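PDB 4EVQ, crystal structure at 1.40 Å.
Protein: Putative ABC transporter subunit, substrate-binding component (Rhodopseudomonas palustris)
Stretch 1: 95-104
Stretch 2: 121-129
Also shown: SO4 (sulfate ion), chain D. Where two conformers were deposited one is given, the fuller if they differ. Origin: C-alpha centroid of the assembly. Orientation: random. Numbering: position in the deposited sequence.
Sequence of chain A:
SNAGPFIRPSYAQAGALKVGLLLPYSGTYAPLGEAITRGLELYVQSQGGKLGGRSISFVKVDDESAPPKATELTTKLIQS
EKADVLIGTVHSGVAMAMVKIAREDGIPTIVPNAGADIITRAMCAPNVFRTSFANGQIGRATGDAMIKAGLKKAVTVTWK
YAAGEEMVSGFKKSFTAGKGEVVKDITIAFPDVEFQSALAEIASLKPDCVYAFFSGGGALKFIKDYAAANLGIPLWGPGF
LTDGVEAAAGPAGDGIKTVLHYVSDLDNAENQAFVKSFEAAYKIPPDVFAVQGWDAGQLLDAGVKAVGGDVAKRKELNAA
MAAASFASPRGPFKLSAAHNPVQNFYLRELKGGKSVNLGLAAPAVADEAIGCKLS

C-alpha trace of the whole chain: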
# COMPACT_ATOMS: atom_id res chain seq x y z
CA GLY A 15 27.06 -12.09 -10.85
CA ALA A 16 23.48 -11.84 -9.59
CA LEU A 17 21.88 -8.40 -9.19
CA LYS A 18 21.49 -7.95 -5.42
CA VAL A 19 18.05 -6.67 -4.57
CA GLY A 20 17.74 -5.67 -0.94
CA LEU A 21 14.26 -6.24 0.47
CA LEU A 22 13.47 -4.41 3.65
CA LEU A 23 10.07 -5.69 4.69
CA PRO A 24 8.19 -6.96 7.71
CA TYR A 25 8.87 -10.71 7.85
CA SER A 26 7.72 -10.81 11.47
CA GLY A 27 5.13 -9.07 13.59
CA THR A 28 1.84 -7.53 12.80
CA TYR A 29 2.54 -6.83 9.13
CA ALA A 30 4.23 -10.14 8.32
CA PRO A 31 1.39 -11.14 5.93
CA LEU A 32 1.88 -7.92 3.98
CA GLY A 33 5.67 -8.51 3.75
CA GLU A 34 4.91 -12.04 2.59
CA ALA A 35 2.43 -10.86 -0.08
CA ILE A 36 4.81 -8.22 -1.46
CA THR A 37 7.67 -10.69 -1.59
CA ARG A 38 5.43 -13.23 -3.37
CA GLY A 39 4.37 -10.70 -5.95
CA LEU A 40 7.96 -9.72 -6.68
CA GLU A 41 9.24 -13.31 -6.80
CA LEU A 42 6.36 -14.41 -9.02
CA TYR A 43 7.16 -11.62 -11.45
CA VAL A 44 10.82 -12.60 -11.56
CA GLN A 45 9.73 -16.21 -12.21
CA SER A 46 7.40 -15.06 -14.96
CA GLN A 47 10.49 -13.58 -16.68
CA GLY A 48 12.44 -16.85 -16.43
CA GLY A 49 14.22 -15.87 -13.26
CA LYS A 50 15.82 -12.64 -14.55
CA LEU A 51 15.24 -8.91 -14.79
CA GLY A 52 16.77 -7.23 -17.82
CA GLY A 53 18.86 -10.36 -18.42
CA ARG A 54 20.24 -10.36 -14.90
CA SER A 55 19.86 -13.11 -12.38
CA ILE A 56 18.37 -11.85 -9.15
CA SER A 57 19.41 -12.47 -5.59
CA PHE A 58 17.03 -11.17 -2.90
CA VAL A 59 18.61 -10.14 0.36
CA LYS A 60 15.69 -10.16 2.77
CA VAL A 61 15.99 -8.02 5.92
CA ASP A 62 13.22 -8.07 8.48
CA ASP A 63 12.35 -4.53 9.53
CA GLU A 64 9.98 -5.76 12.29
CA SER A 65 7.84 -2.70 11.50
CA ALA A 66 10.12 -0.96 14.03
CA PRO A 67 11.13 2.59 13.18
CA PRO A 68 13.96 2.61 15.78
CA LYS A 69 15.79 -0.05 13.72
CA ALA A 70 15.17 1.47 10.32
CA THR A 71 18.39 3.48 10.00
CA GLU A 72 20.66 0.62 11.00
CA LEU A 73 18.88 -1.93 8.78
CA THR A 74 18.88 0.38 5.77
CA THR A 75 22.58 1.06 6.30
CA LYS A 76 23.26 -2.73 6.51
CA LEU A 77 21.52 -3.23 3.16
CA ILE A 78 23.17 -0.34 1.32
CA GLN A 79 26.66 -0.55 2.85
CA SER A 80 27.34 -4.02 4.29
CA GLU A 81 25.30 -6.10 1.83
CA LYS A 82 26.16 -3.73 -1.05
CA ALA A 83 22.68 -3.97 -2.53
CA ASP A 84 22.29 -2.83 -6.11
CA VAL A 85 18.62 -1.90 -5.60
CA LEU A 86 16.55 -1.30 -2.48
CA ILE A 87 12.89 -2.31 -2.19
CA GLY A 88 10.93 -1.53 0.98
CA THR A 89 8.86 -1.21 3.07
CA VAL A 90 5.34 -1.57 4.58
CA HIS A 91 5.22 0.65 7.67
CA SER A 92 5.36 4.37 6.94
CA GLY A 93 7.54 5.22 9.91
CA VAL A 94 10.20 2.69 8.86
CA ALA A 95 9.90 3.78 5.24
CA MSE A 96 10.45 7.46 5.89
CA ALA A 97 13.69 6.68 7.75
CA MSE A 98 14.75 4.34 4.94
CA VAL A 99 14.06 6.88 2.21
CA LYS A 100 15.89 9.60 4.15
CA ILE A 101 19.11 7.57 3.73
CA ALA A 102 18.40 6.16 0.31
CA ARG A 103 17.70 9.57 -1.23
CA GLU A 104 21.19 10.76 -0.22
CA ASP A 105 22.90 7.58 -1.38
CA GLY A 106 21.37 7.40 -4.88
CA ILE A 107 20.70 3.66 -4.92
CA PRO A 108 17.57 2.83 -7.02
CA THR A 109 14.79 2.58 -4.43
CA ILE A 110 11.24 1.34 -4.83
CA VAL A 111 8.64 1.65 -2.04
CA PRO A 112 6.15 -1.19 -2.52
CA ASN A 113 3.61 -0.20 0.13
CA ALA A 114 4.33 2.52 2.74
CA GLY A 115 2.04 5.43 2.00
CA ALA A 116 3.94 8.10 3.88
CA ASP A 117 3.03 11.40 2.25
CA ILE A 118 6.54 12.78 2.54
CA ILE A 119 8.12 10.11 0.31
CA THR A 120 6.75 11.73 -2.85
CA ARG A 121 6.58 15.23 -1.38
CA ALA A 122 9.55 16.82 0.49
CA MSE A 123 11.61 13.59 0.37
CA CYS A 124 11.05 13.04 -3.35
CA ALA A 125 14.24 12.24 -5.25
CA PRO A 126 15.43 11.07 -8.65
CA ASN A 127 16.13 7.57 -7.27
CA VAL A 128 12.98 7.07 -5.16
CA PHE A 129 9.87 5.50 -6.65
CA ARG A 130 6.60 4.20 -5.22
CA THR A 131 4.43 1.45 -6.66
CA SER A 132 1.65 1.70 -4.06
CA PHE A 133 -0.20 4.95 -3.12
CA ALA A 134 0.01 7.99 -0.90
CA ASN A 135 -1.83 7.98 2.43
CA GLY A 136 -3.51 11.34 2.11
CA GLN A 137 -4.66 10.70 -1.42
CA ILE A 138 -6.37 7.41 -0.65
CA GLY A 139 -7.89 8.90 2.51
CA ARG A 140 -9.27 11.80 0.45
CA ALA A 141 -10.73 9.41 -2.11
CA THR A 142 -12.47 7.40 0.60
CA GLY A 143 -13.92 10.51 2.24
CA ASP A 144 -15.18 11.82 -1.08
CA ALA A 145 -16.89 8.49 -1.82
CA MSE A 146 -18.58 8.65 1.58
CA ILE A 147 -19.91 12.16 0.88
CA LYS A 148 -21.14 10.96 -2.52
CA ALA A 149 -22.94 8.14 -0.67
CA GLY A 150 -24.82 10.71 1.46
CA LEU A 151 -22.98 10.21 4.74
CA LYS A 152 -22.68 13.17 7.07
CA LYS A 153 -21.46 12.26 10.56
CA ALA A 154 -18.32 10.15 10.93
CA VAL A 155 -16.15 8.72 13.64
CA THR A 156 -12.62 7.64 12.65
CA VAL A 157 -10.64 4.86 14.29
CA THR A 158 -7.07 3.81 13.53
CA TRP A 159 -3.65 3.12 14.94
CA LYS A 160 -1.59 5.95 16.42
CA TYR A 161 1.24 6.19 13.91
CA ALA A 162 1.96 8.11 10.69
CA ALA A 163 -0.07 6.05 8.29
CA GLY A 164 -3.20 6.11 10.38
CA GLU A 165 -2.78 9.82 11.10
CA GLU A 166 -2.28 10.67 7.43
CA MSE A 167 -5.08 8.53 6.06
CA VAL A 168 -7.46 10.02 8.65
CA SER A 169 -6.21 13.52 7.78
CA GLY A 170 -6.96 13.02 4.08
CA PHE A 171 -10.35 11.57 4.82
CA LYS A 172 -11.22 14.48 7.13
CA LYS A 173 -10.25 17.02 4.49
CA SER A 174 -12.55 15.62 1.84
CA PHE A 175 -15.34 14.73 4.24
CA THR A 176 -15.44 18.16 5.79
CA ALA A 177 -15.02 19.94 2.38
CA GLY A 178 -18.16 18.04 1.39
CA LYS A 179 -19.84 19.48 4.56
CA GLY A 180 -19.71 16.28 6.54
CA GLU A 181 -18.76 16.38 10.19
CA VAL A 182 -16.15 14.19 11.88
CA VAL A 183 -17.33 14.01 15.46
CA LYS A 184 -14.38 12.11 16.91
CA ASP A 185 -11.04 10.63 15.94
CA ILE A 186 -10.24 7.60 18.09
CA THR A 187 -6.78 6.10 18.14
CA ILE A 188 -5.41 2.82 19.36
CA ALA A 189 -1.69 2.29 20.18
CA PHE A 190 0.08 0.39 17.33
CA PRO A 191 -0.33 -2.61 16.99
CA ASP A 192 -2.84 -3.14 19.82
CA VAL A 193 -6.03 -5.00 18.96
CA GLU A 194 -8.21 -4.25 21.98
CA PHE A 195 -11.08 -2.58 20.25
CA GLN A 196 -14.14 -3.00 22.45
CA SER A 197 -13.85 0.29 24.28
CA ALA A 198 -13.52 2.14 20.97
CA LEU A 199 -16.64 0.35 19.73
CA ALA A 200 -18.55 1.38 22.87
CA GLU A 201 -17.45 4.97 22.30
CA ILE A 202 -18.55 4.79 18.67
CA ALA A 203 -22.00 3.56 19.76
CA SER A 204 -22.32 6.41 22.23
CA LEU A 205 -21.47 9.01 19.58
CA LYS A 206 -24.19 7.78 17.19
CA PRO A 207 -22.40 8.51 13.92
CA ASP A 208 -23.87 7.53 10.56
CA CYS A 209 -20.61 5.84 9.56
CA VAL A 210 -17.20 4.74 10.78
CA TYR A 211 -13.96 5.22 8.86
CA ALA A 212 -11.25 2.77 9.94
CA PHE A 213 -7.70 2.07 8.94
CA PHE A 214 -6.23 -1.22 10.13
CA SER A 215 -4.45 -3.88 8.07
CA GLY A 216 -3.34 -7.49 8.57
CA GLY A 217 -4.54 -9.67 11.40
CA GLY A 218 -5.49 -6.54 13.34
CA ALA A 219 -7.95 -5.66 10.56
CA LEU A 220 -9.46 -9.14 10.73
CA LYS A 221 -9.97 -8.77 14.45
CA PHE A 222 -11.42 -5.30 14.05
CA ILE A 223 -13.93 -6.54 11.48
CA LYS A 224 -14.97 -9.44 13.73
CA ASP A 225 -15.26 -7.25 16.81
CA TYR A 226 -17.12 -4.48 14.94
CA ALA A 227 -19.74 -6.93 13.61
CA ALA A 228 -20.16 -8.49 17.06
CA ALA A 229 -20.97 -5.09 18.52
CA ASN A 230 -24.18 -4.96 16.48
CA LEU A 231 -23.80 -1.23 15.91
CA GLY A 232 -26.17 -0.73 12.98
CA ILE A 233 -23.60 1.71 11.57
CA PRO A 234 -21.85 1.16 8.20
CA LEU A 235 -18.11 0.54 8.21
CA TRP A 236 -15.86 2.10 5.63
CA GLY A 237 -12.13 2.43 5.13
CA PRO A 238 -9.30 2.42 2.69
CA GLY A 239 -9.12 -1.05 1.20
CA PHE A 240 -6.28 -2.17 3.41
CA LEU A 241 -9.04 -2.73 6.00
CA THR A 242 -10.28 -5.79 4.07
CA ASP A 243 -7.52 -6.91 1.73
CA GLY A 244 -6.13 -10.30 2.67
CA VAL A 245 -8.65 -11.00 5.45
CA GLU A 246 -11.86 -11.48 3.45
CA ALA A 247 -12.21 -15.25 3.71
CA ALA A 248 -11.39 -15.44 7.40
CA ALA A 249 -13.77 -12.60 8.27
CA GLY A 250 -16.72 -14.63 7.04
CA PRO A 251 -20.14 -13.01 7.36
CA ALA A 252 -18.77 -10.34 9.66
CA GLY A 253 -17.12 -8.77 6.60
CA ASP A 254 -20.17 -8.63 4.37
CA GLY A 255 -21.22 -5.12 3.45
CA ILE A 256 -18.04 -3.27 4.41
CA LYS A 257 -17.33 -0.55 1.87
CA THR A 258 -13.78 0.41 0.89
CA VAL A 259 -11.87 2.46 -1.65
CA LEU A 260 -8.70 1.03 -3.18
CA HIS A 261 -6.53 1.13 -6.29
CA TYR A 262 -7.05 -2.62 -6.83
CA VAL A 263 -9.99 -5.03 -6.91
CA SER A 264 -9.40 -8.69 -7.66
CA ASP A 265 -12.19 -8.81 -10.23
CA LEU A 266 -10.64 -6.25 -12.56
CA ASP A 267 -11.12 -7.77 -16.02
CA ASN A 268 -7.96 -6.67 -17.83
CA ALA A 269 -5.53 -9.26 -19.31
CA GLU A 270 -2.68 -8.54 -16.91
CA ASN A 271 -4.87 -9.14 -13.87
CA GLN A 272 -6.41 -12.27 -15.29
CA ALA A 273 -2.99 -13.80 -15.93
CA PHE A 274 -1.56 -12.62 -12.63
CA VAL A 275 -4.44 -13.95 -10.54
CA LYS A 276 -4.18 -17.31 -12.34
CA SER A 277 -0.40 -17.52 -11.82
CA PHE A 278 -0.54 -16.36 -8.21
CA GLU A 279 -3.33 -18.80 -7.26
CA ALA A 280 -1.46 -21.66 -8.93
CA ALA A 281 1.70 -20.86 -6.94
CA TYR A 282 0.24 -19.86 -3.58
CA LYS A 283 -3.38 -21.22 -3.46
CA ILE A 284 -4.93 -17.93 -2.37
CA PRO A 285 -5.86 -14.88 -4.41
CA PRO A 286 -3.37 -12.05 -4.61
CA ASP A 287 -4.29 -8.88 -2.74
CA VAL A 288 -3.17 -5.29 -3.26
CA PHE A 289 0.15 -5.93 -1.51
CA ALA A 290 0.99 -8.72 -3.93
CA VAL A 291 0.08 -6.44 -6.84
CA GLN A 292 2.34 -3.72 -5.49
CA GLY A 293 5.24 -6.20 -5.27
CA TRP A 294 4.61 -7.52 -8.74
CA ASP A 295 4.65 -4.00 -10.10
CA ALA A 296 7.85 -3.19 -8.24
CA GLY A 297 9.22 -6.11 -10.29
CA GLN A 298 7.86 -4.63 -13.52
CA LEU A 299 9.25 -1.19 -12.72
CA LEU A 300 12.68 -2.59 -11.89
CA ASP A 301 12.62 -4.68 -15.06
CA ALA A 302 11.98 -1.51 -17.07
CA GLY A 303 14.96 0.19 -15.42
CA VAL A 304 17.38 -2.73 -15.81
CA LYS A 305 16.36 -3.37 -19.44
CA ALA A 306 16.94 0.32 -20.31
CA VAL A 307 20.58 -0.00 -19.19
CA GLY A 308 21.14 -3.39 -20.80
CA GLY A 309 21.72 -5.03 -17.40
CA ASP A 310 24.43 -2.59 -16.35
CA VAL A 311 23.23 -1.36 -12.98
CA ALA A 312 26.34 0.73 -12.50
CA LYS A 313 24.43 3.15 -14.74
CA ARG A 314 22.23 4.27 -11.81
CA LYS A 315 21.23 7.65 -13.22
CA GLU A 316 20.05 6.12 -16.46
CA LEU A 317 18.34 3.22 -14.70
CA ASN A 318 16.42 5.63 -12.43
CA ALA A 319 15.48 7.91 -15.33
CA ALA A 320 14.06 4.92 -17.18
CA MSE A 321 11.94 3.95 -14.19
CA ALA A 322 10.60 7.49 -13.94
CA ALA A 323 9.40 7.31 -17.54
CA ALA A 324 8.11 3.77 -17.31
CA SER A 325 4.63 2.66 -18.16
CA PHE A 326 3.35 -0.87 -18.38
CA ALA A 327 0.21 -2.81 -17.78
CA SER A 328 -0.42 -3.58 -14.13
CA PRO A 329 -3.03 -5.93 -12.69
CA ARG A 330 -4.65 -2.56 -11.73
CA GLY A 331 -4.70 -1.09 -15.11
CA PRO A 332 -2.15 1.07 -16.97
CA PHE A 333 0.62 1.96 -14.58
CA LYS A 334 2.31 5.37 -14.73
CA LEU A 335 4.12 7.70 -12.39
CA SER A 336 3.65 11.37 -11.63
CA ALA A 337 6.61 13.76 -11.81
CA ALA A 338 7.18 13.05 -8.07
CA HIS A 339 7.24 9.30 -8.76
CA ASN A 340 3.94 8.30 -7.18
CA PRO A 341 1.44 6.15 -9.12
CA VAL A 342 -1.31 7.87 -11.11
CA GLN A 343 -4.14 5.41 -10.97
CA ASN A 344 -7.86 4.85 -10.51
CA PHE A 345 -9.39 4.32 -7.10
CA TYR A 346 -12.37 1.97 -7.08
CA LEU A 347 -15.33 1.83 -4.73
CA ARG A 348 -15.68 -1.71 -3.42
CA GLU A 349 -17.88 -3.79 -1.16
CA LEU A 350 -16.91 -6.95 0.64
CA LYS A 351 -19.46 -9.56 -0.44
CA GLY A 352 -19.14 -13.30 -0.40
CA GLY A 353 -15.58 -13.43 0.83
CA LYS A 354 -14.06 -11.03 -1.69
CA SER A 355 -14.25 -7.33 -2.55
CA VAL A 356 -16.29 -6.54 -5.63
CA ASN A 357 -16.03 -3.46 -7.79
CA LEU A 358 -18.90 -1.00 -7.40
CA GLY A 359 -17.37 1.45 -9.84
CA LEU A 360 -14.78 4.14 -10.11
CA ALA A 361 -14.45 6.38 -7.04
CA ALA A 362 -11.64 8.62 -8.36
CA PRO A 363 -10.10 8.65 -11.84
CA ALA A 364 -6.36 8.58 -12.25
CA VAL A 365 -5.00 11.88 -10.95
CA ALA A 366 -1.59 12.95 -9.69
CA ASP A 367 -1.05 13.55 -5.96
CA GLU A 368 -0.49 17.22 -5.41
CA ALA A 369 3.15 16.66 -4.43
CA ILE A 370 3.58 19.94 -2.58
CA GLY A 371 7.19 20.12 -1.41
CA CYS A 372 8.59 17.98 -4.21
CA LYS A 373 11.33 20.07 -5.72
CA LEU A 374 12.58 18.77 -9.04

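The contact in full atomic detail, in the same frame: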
# COMPACT_ATOMS: atom_id res chain seq x y z
N ALA A 95 9.62 3.33 6.59
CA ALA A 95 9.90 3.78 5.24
C ALA A 95 10.43 5.18 5.17
O ALA A 95 11.33 5.46 4.34
CB ALA A 95 8.67 3.65 4.38
N MSE A 96 9.95 6.09 5.99
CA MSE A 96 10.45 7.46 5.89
C MSE A 96 11.92 7.53 6.35
O MSE A 96 12.73 8.30 5.80
CB MSE A 96 9.55 8.45 6.62
CG MSE A 96 9.51 8.31 8.08
SE MSE A 96 8.29 9.66 8.81
CE MSE A 96 6.60 8.99 8.19
N ALA A 97 12.29 6.72 7.32
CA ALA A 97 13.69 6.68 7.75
C ALA A 97 14.55 6.03 6.68
O ALA A 97 15.70 6.45 6.46
CB ALA A 97 13.76 5.91 9.06
N MSE A 98 14.02 5.02 6.02
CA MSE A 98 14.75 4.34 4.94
C MSE A 98 14.98 5.29 3.80
O MSE A 98 16.10 5.38 3.28
CB MSE A 98 13.94 3.11 4.47
CG MSE A 98 14.64 2.25 3.46
SE MSE A 98 13.44 1.15 2.39
CE MSE A 98 12.88 2.56 1.20
N VAL A 99 13.95 5.98 3.35
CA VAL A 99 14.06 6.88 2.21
C VAL A 99 14.97 8.05 2.54
O VAL A 99 15.70 8.51 1.66
CB VAL A 99 12.67 7.38 1.79
CG1 VAL A 99 12.78 8.55 0.81
CG2 VAL A 99 11.89 6.26 1.19
N LYS A 100 15.03 8.50 3.79
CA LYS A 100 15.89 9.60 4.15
C LYS A 100 17.34 9.25 3.81
O LYS A 100 18.11 10.09 3.34
CB LYS A 100 15.75 9.96 5.63
CG LYS A 100 16.59 11.10 6.07
CD LYS A 100 16.26 11.51 7.53
CE LYS A 100 17.12 12.73 7.96
NZ LYS A 100 16.73 13.20 9.31
N ILE A 101 17.77 8.03 4.09
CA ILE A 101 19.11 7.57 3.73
C ILE A 101 19.23 7.29 2.25
O ILE A 101 20.19 7.68 1.61
CB ILE A 101 19.39 6.25 4.51
CG1 ILE A 101 19.42 6.54 6.00
CG2 ILE A 101 20.67 5.60 4.05
CD1 ILE A 101 19.32 5.34 6.84
N ALA A 102 18.29 6.56 1.68
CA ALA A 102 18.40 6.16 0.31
C ALA A 102 18.45 7.35 -0.63
O ALA A 102 19.19 7.30 -1.62
CB ALA A 102 17.24 5.21 -0.06
N ARG A 103 17.71 8.42 -0.35
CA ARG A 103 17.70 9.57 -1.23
C ARG A 103 19.07 10.26 -1.27
O ARG A 103 19.41 10.86 -2.28
CB ARG A 103 16.59 10.53 -0.83
CG ARG A 103 16.81 11.22 0.43
CD ARG A 103 15.58 12.03 0.83
NE ARG A 103 15.16 12.98 -0.21
CZ ARG A 103 15.71 14.18 -0.43
NH1 ARG A 103 15.22 14.96 -1.39
NH2 ARG A 103 16.75 14.61 0.28
N GLU A 104 19.86 10.14 -0.22
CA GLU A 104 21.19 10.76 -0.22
C GLU A 104 22.17 9.84 -0.89
O GLU A 104 23.16 10.31 -1.43
CB GLU A 104 21.61 11.02 1.20
CG GLU A 104 20.76 12.10 1.89
CD GLU A 104 20.92 13.52 1.37
OE1 GLU A 104 21.67 13.73 0.40
OE2 GLU A 104 20.34 14.44 1.98
N ARG A 121 6.73 13.81 -1.65
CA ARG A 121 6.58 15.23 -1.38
C ARG A 121 7.97 15.75 -1.02
O ARG A 121 8.86 15.66 -1.88
CB ARG A 121 5.46 15.54 -0.38
CG ARG A 121 4.06 15.25 -1.00
CD ARG A 121 2.89 15.56 -0.11
NE ARG A 121 1.62 15.39 -0.83
CZ ARG A 121 0.48 15.99 -0.51
NH1 ARG A 121 0.43 16.80 0.54
NH2 ARG A 121 -0.63 15.82 -1.24
N ALA A 122 8.21 16.26 0.18
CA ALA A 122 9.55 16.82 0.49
C ALA A 122 10.75 15.86 0.36
O ALA A 122 11.86 16.30 0.12
CB ALA A 122 9.54 17.46 1.88
N MSE A 123 10.53 14.56 0.52
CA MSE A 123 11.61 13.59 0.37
C MSE A 123 11.71 13.02 -1.05
O MSE A 123 12.50 12.13 -1.30
CB MSE A 123 11.44 12.41 1.32
CG MSE A 123 11.86 12.64 2.71
SE MSE A 123 11.97 10.88 3.70
CE MSE A 123 12.09 11.72 5.44
N CYS A 124 10.96 13.56 -2.00
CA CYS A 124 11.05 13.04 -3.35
C CYS A 124 12.49 13.17 -3.87
O CYS A 124 13.24 14.08 -3.46
CB CYS A 124 10.07 13.76 -4.27
SG CYS A 124 10.67 15.36 -4.87
N ALA A 125 12.86 12.25 -4.75
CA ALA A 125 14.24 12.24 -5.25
C ALA A 125 14.29 11.48 -6.55
O ALA A 125 13.44 10.62 -6.84
CB ALA A 125 15.14 11.58 -4.22
N PRO A 126 15.36 11.72 -7.34
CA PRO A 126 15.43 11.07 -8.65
C PRO A 126 15.51 9.56 -8.58
O PRO A 126 15.17 8.89 -9.54
CB PRO A 126 16.73 11.62 -9.27
CG PRO A 126 16.88 12.92 -8.62
CD PRO A 126 16.37 12.78 -7.20
N ASN A 127 15.98 9.01 -7.45
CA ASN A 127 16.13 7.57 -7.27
C ASN A 127 15.06 6.88 -6.45
O ASN A 127 15.20 5.73 -6.14
CB ASN A 127 17.47 7.27 -6.61
CG ASN A 127 17.59 7.84 -5.22
OD1 ASN A 127 17.28 8.99 -4.96
ND2 ASN A 127 18.08 7.01 -4.29
N VAL A 128 14.02 7.61 -6.05
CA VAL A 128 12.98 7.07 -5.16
C VAL A 128 11.68 7.01 -5.91
O VAL A 128 11.20 8.00 -6.45
CB VAL A 128 12.88 7.94 -3.91
CG1 VAL A 128 11.67 7.51 -3.01
CG2 VAL A 128 14.15 7.89 -3.08
N PHE A 129 11.09 5.81 -5.93
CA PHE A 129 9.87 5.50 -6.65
C PHE A 129 8.90 4.81 -5.73
O PHE A 129 9.33 4.13 -4.81
CB PHE A 129 10.21 4.58 -7.83
CG PHE A 129 11.17 5.21 -8.78
CD1 PHE A 129 10.72 5.99 -9.78
CD2 PHE A 129 12.51 5.06 -8.61
CE1 PHE A 129 11.61 6.64 -10.63
CE2 PHE A 129 13.40 5.72 -9.50
CZ PHE A 129 12.93 6.48 -10.48
S SO4 D . -3.43 17.41 0.83
O1 SO4 D . -4.16 16.16 1.08
O2 SO4 D . -2.25 17.41 1.67
O3 SO4 D . -2.96 17.37 -0.54
O4 SO4 D . -4.26 18.60 0.99
O HOH W 1 18.82 11.15 -5.12

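A helix, 95-104, packs against a loop that folds through two type I turns, Arg-121 to Cys-124 and Ala-125 to Val-128, before entering a strand. The most prominent bump is Met-123, a selenomethionine whose long, unbranched side chain lies across the helix and fits among Met-96, Val-99 and Lys-100. Met-123 SE sits 3.4 Å from Met-96 O and 3.8 Å from Val-99 CG1, while Met-123 CE reaches to 4.3 Å from Met-96 CB and 4.1 Å from Lys-100 CB. Such a flexible, apolar chain can settle into the uneven surface between helix side chains and backbone. Lys-100 meets Met-123 through its backbone N, 3.9 Å from Met-123 SE, and through its CB; the CA-to-CB bond of Lys-100 points away from the loop, and the rest of its all-t chain is extended.

Val-99 points toward the loop, and its CG1 fills the space between two partners, touching Met-123 SE as well as Val-128 CG1, the latter at 4.1 Å. A compact, branched residue suits this buried spot.

Arg-103 combines packing with polar reach. Its CB rests 3.8 Å from Ala-125 CB and 4.2 Å from Val-128 CG2; the small methyl of Ala-125 packs against it, with the CA atoms of Arg-103 and Ala-125 5.9 Å apart. The side chain then bends at chi3 (m), bringing the guanidinium edge to the loop backbone, where Arg-103 NE donates to Met-123 O and Arg-103 NH1 to Cys-124 O, each at 3.0 Å. Arginine suits the place because its planar group can offer neighbouring N-H donors to successive carbonyls.

Asn-127 closes the contact beside Ala-102, whose small side chain also points toward the loop. Asn-127 ND2 donates to Ala-102 O at 2.9 Å, and a water donates both to Asn-127 OD1 (2.7 Å from the water O) and to Arg-103 O (2.9 Å from it). The short amide thus serves helix carbonyls directly and through water.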